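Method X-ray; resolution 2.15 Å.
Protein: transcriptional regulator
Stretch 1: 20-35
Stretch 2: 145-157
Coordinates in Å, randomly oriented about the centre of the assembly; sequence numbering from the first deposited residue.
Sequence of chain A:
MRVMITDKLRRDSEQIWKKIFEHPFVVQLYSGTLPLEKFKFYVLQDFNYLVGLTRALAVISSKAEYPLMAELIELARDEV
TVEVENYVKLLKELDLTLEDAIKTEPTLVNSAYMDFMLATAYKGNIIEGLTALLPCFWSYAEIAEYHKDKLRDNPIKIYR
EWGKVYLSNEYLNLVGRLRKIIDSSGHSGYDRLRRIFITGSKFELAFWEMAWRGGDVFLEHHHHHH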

# COMPACT_ATOMS: atom_id res chain seq x y z
N ILE A 20 11.27 28.04 -12.54
CA ILE A 20 12.10 26.87 -12.80
C ILE A 20 12.97 27.14 -14.04
O ILE A 20 14.17 26.87 -14.04
N PHE A 21 12.36 27.68 -15.09
CA PHE A 21 13.12 27.95 -16.30
C PHE A 21 14.24 28.97 -16.05
O PHE A 21 15.31 28.89 -16.64
N GLU A 22 13.99 29.90 -15.13
CA GLU A 22 14.94 30.95 -14.83
C GLU A 22 15.82 30.73 -13.62
O GLU A 22 16.58 31.61 -13.24
N HIS A 23 15.71 29.56 -13.00
CA HIS A 23 16.53 29.27 -11.82
C HIS A 23 18.01 29.27 -12.21
O HIS A 23 18.41 28.69 -13.21
N PRO A 24 18.84 29.95 -11.41
CA PRO A 24 20.29 30.05 -11.64
C PRO A 24 20.93 28.72 -11.98
O PRO A 24 21.66 28.61 -12.97
N PHE A 25 20.65 27.70 -11.18
CA PHE A 25 21.23 26.38 -11.42
C PHE A 25 20.88 25.89 -12.82
O PHE A 25 21.74 25.43 -13.56
N VAL A 26 19.60 26.00 -13.17
CA VAL A 26 19.14 25.57 -14.48
C VAL A 26 19.78 26.42 -15.58
O VAL A 26 20.39 25.90 -16.52
N VAL A 27 19.64 27.74 -15.45
CA VAL A 27 20.20 28.65 -16.44
C VAL A 27 21.70 28.44 -16.61
O VAL A 27 22.20 28.37 -17.74
N GLN A 28 22.41 28.31 -15.50
CA GLN A 28 23.86 28.12 -15.59
C GLN A 28 24.27 26.76 -16.11
O GLN A 28 25.32 26.64 -16.77
N LEU A 29 23.46 25.74 -15.85
CA LEU A 29 23.79 24.40 -16.31
C LEU A 29 23.69 24.38 -17.83
O LEU A 29 24.56 23.82 -18.50
N TYR A 30 22.64 24.99 -18.36
CA TYR A 30 22.44 25.01 -19.80
C TYR A 30 23.33 25.99 -20.55
O TYR A 30 23.66 25.76 -21.71
N SER A 31 23.73 27.06 -19.90
CA SER A 31 24.61 28.02 -20.57
C SER A 31 26.03 27.48 -20.57
O SER A 31 26.80 27.72 -21.49
N GLY A 32 26.37 26.73 -19.52
CA GLY A 32 27.70 26.15 -19.41
C GLY A 32 28.51 26.85 -18.34
O GLY A 32 29.69 26.57 -18.14
N THR A 33 27.84 27.75 -17.63
CA THR A 33 28.46 28.54 -16.57
C THR A 33 28.47 27.89 -15.19
O THR A 33 29.24 28.27 -14.31
N LEU A 34 27.61 26.89 -14.99
CA LEU A 34 27.54 26.23 -13.70
C LEU A 34 28.89 25.67 -13.25
O LEU A 34 29.61 25.03 -14.03
N PRO A 35 29.28 25.94 -11.99
CA PRO A 35 30.56 25.43 -11.48
C PRO A 35 30.45 23.91 -11.35
O PRO A 35 29.57 23.40 -10.65
N GLU A 145 13.97 22.38 -23.91
CA GLU A 145 13.39 23.09 -25.05
C GLU A 145 13.62 24.58 -24.85
O GLU A 145 14.05 25.28 -25.76
N TYR A 146 13.37 25.05 -23.63
CA TYR A 146 13.52 26.46 -23.27
C TYR A 146 14.95 27.00 -23.43
O TYR A 146 15.13 28.15 -23.82
N HIS A 147 15.94 26.18 -23.11
CA HIS A 147 17.34 26.59 -23.20
C HIS A 147 18.09 25.90 -24.34
O HIS A 147 19.31 25.82 -24.34
N LYS A 148 17.31 25.41 -25.30
CA LYS A 148 17.79 24.70 -26.49
C LYS A 148 19.03 25.36 -27.13
O LYS A 148 20.05 24.71 -27.36
N ASP A 149 18.91 26.65 -27.42
CA ASP A 149 19.99 27.41 -28.05
C ASP A 149 21.25 27.44 -27.20
O ASP A 149 22.35 27.17 -27.70
N LYS A 150 21.10 27.77 -25.91
CA LYS A 150 22.23 27.82 -24.99
C LYS A 150 22.94 26.47 -24.94
O LYS A 150 24.17 26.39 -24.79
N LEU A 151 22.16 25.40 -25.04
CA LEU A 151 22.73 24.07 -24.97
C LEU A 151 23.60 23.79 -26.18
O LEU A 151 24.76 23.40 -26.03
N ARG A 152 23.05 23.99 -27.37
CA ARG A 152 23.79 23.74 -28.61
C ARG A 152 25.05 24.60 -28.68
O ARG A 152 25.84 24.49 -29.61
N ASP A 153 25.24 25.45 -27.68
CA ASP A 153 26.39 26.33 -27.66
C ASP A 153 27.16 26.25 -26.34
O ASP A 153 28.06 27.04 -26.09
N ASN A 154 26.81 25.27 -25.50
CA ASN A 154 27.46 25.09 -24.20
C ASN A 154 28.90 24.59 -24.35
O ASN A 154 29.15 23.59 -25.03
N PRO A 155 29.86 25.28 -23.72
CA PRO A 155 31.28 24.91 -23.79
C PRO A 155 31.62 23.54 -23.17
O PRO A 155 32.47 22.81 -23.69
N ILE A 156 30.95 23.20 -22.07
CA ILE A 156 31.19 21.96 -21.34
C ILE A 156 30.50 20.71 -21.90
O ILE A 156 29.29 20.55 -21.78
N LYS A 157 31.30 19.81 -22.48
CA LYS A 157 30.79 18.58 -23.08
C LYS A 157 29.87 17.73 -22.21
O LYS A 157 28.87 17.20 -22.71

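The two stretches, at least 117 residues apart in sequence wherever they touch, bury 681 Å² between them, both sides summed. The CA register runs from Phe21 opposite Tyr146 (7.1 Å between CA atoms) to Gly32 opposite Asn154 (4.9 Å), so the backbones draw closer toward the C-terminal end of each stretch, and large rings fill the wider end.

Two aromatic pairs cross the interface. Phe21 (chi1 m, -62°) and Tyr146 (chi1 t, -170°) both direct CA-to-CB toward the partner stretch. Their rings form an offset stack, with centroids 4.7 Å apart and planes at 12°; Phe21 CG lies 3.8 Å from Tyr146 CD1. The offset places Phe21 CB over the Tyr146 face, 3.7 Å from the ring centroid and 4° off its normal, a CH-pi contact. Tyr30 (chi1 m, -82°) has the largest covered area of any residue here, 108 Å². Its ring meets that of His147 obliquely, at 32° with centroids 5.5 Å apart, so the pair is not a stack; Tyr30 CD2 reaches His147 CB at 3.5 Å.

Aliphatic groups complete this packing. Tyr30 CE2 lies 3.7 Å from Leu151 CD1 (Leu151 chi1 t, chi2 t), while Val26 CG1 approaches His147 NE2 at 3.7 Å and Val27 CG2 approaches His147 CE1 at 4.0 Å. Farther along, Ile156 (chi1 m, chi2 t) extends CD1 to within 3.1 Å of Gly32 O.

Two hydrogen bonds cross the interface, each from a side chain of the second stretch to a backbone carbonyl of the first. His147 (chi1 m, -63°) points inward and donates from NE2 to Phe21 O at 2.8 Å, with an angle of 147°; the acceptor lies near the imidazole plane, as an in-plane N-H requires. Through the ring's second nitrogen, His147 ND1 accepts a weak hydrogen bond from Lys150 NZ at 3.3 Å. Asn154 (chi1 t, -169°) donates weakly from ND2 to Tyr30 O at 3.1 Å and 138°, close to the end of the first-stretch helix. Its OD1 accepts from Ile156 N at 2.8 Å, a bond within its own stretch that ties the amide to the local backbone.

Gly32 follows that helix with positive phi (108°). A CB there would point toward the other stretch and clash at 2.4 Å with Asn154 OD1 and at 2.6 Å with Pro155 CD. The absent side chain thus permits the close approach, with Gly32 CA only 3.0 Å from Asn154 ND2, and the backbone angles of Gly32 would by themselves jam a CB against the carbonyl O of Ser31.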

# COMPACT_ATOMS: atom_id res chain seq x y z
CB ILE A 20 11.27 25.63 -13.11
CG1 ILE A 20 10.51 25.18 -11.86
CG2 ILE A 20 12.19 24.53 -13.67
CD1 ILE A 20 9.59 23.97 -12.08
CB PHE A 21 12.21 28.47 -17.43
CG PHE A 21 11.16 27.48 -17.86
CD1 PHE A 21 11.45 26.12 -17.97
CD2 PHE A 21 9.87 27.92 -18.19
CE1 PHE A 21 10.48 25.21 -18.39
CE2 PHE A 21 8.90 27.02 -18.62
CZ PHE A 21 9.20 25.66 -18.72
CB GLU A 22 14.20 32.29 -14.67
CG GLU A 22 13.23 32.56 -15.81
CD GLU A 22 12.58 33.92 -15.72
OE1 GLU A 22 12.33 34.42 -14.60
OE2 GLU A 22 12.29 34.49 -16.80
CB HIS A 23 16.14 27.92 -11.22
CG HIS A 23 16.63 27.73 -9.82
ND1 HIS A 23 17.92 27.36 -9.52
CD2 HIS A 23 16.01 27.92 -8.63
CE1 HIS A 23 18.08 27.33 -8.21
NE2 HIS A 23 16.93 27.66 -7.64
CB PRO A 24 20.80 30.62 -10.32
CG PRO A 24 19.69 31.51 -9.93
CD PRO A 24 18.46 30.70 -10.20
CB PHE A 25 20.73 25.37 -10.39
CG PHE A 25 21.54 24.11 -10.35
CD1 PHE A 25 22.52 23.94 -9.37
CD2 PHE A 25 21.36 23.11 -11.29
CE1 PHE A 25 23.29 22.79 -9.33
CE2 PHE A 25 22.13 21.96 -11.26
CZ PHE A 25 23.09 21.80 -10.28
CB VAL A 26 17.60 25.67 -14.62
CG1 VAL A 26 17.19 25.46 -16.06
CG2 VAL A 26 16.91 24.63 -13.73
CB VAL A 27 19.95 30.12 -16.07
CG1 VAL A 27 20.58 31.03 -17.10
CG2 VAL A 27 18.46 30.39 -15.99
CB GLN A 28 24.50 28.38 -14.23
CG GLN A 28 24.58 29.84 -13.88
CD GLN A 28 25.24 30.09 -12.55
OE1 GLN A 28 26.20 29.42 -12.19
NE2 GLN A 28 24.73 31.07 -11.82
CB LEU A 29 22.81 23.37 -15.72
CG LEU A 29 23.29 21.92 -15.54
CD1 LEU A 29 22.08 21.05 -15.18
CD2 LEU A 29 23.94 21.38 -16.79
CB TYR A 30 20.96 25.25 -20.14
CG TYR A 30 20.11 24.00 -20.07
CD1 TYR A 30 19.69 23.47 -18.85
CD2 TYR A 30 19.78 23.30 -21.23
CE1 TYR A 30 18.96 22.26 -18.79
CE2 TYR A 30 19.06 22.10 -21.19
CZ TYR A 30 18.65 21.59 -19.97
OH TYR A 30 17.98 20.38 -19.94
CB SER A 31 24.59 29.37 -19.86
OG SER A 31 25.20 29.27 -18.59
CB THR A 33 27.73 29.90 -16.49
OG1 THR A 33 28.21 30.73 -17.56
CG2 THR A 33 27.96 30.58 -15.17
CB LEU A 34 26.51 25.08 -13.74
CG LEU A 34 26.21 24.48 -12.36
CD1 LEU A 34 25.37 25.47 -11.57
CD2 LEU A 34 25.46 23.14 -12.50
CB PRO A 35 30.69 26.12 -10.13
CG PRO A 35 29.95 27.40 -10.32
CD PRO A 35 28.72 26.94 -11.07
CB GLU A 145 11.89 22.78 -25.15
CG GLU A 145 11.13 23.52 -26.25
CD GLU A 145 11.64 23.20 -27.65
OE1 GLU A 145 12.07 22.06 -27.87
OE2 GLU A 145 11.59 24.10 -28.52
CB TYR A 146 13.09 26.66 -21.81
CG TYR A 146 12.98 28.11 -21.37
CD1 TYR A 146 11.76 28.78 -21.41
CD2 TYR A 146 14.10 28.79 -20.88
CE1 TYR A 146 11.64 30.10 -20.98
CE2 TYR A 146 14.00 30.12 -20.45
CZ TYR A 146 12.76 30.76 -20.50
OH TYR A 146 12.65 32.05 -20.04
CB HIS A 147 18.06 26.29 -21.87
CG HIS A 147 17.52 27.07 -20.71
ND1 HIS A 147 17.74 28.42 -20.55
CD2 HIS A 147 16.78 26.68 -19.64
CE1 HIS A 147 17.16 28.83 -19.44
NE2 HIS A 147 16.57 27.80 -18.87
CB LYS A 148 16.65 24.67 -27.49
CG LYS A 148 16.67 23.59 -28.53
CD LYS A 148 15.43 23.75 -29.40
CE LYS A 148 15.02 22.44 -30.04
NZ LYS A 148 13.78 22.59 -30.84
CB ASP A 149 19.51 28.83 -28.37
CG ASP A 149 18.81 29.50 -27.18
OD1 ASP A 149 17.92 28.88 -26.55
OD2 ASP A 149 19.16 30.67 -26.88
CB LYS A 150 21.78 28.15 -23.57
CG LYS A 150 21.15 29.50 -23.34
CD LYS A 150 20.99 29.72 -21.83
CE LYS A 150 20.33 31.04 -21.52
NZ LYS A 150 18.95 31.11 -22.10
CB LEU A 151 21.61 23.02 -24.88
CG LEU A 151 21.98 21.67 -24.27
CD1 LEU A 151 20.76 20.79 -24.25
CD2 LEU A 151 23.08 20.99 -25.07
CB ARG A 152 22.91 24.00 -29.84
CG ARG A 152 22.65 25.47 -30.17
CD ARG A 152 22.28 25.65 -31.65
NE ARG A 152 20.87 25.95 -31.89
CZ ARG A 152 19.86 25.15 -31.58
NH1 ARG A 152 20.08 23.97 -31.01
NH2 ARG A 152 18.62 25.52 -31.85
CB ASP A 153 25.91 27.76 -27.91
CG ASP A 153 27.00 28.64 -28.45
OD1 ASP A 153 27.91 29.01 -27.69
OD2 ASP A 153 26.94 28.97 -29.66
CB ASN A 154 26.65 24.09 -23.36
CG ASN A 154 27.11 24.05 -21.90
OD1 ASN A 154 28.30 23.98 -21.61
ND2 ASN A 154 26.14 24.09 -20.98
CB PRO A 155 31.96 26.05 -23.03
CG PRO A 155 31.03 27.20 -23.23
CD PRO A 155 29.69 26.57 -23.03
CB ILE A 156 30.80 22.15 -19.87
CG1 ILE A 156 31.36 23.49 -19.37
CG2 ILE A 156 31.35 21.00 -19.04
CD1 ILE A 156 31.05 23.83 -17.91
CB LYS A 157 31.94 17.69 -23.57
CG LYS A 157 31.48 16.41 -24.26
CD LYS A 157 32.60 15.76 -25.06
CE LYS A 157 32.07 14.64 -25.96
NZ LYS A 157 33.05 14.20 -27.00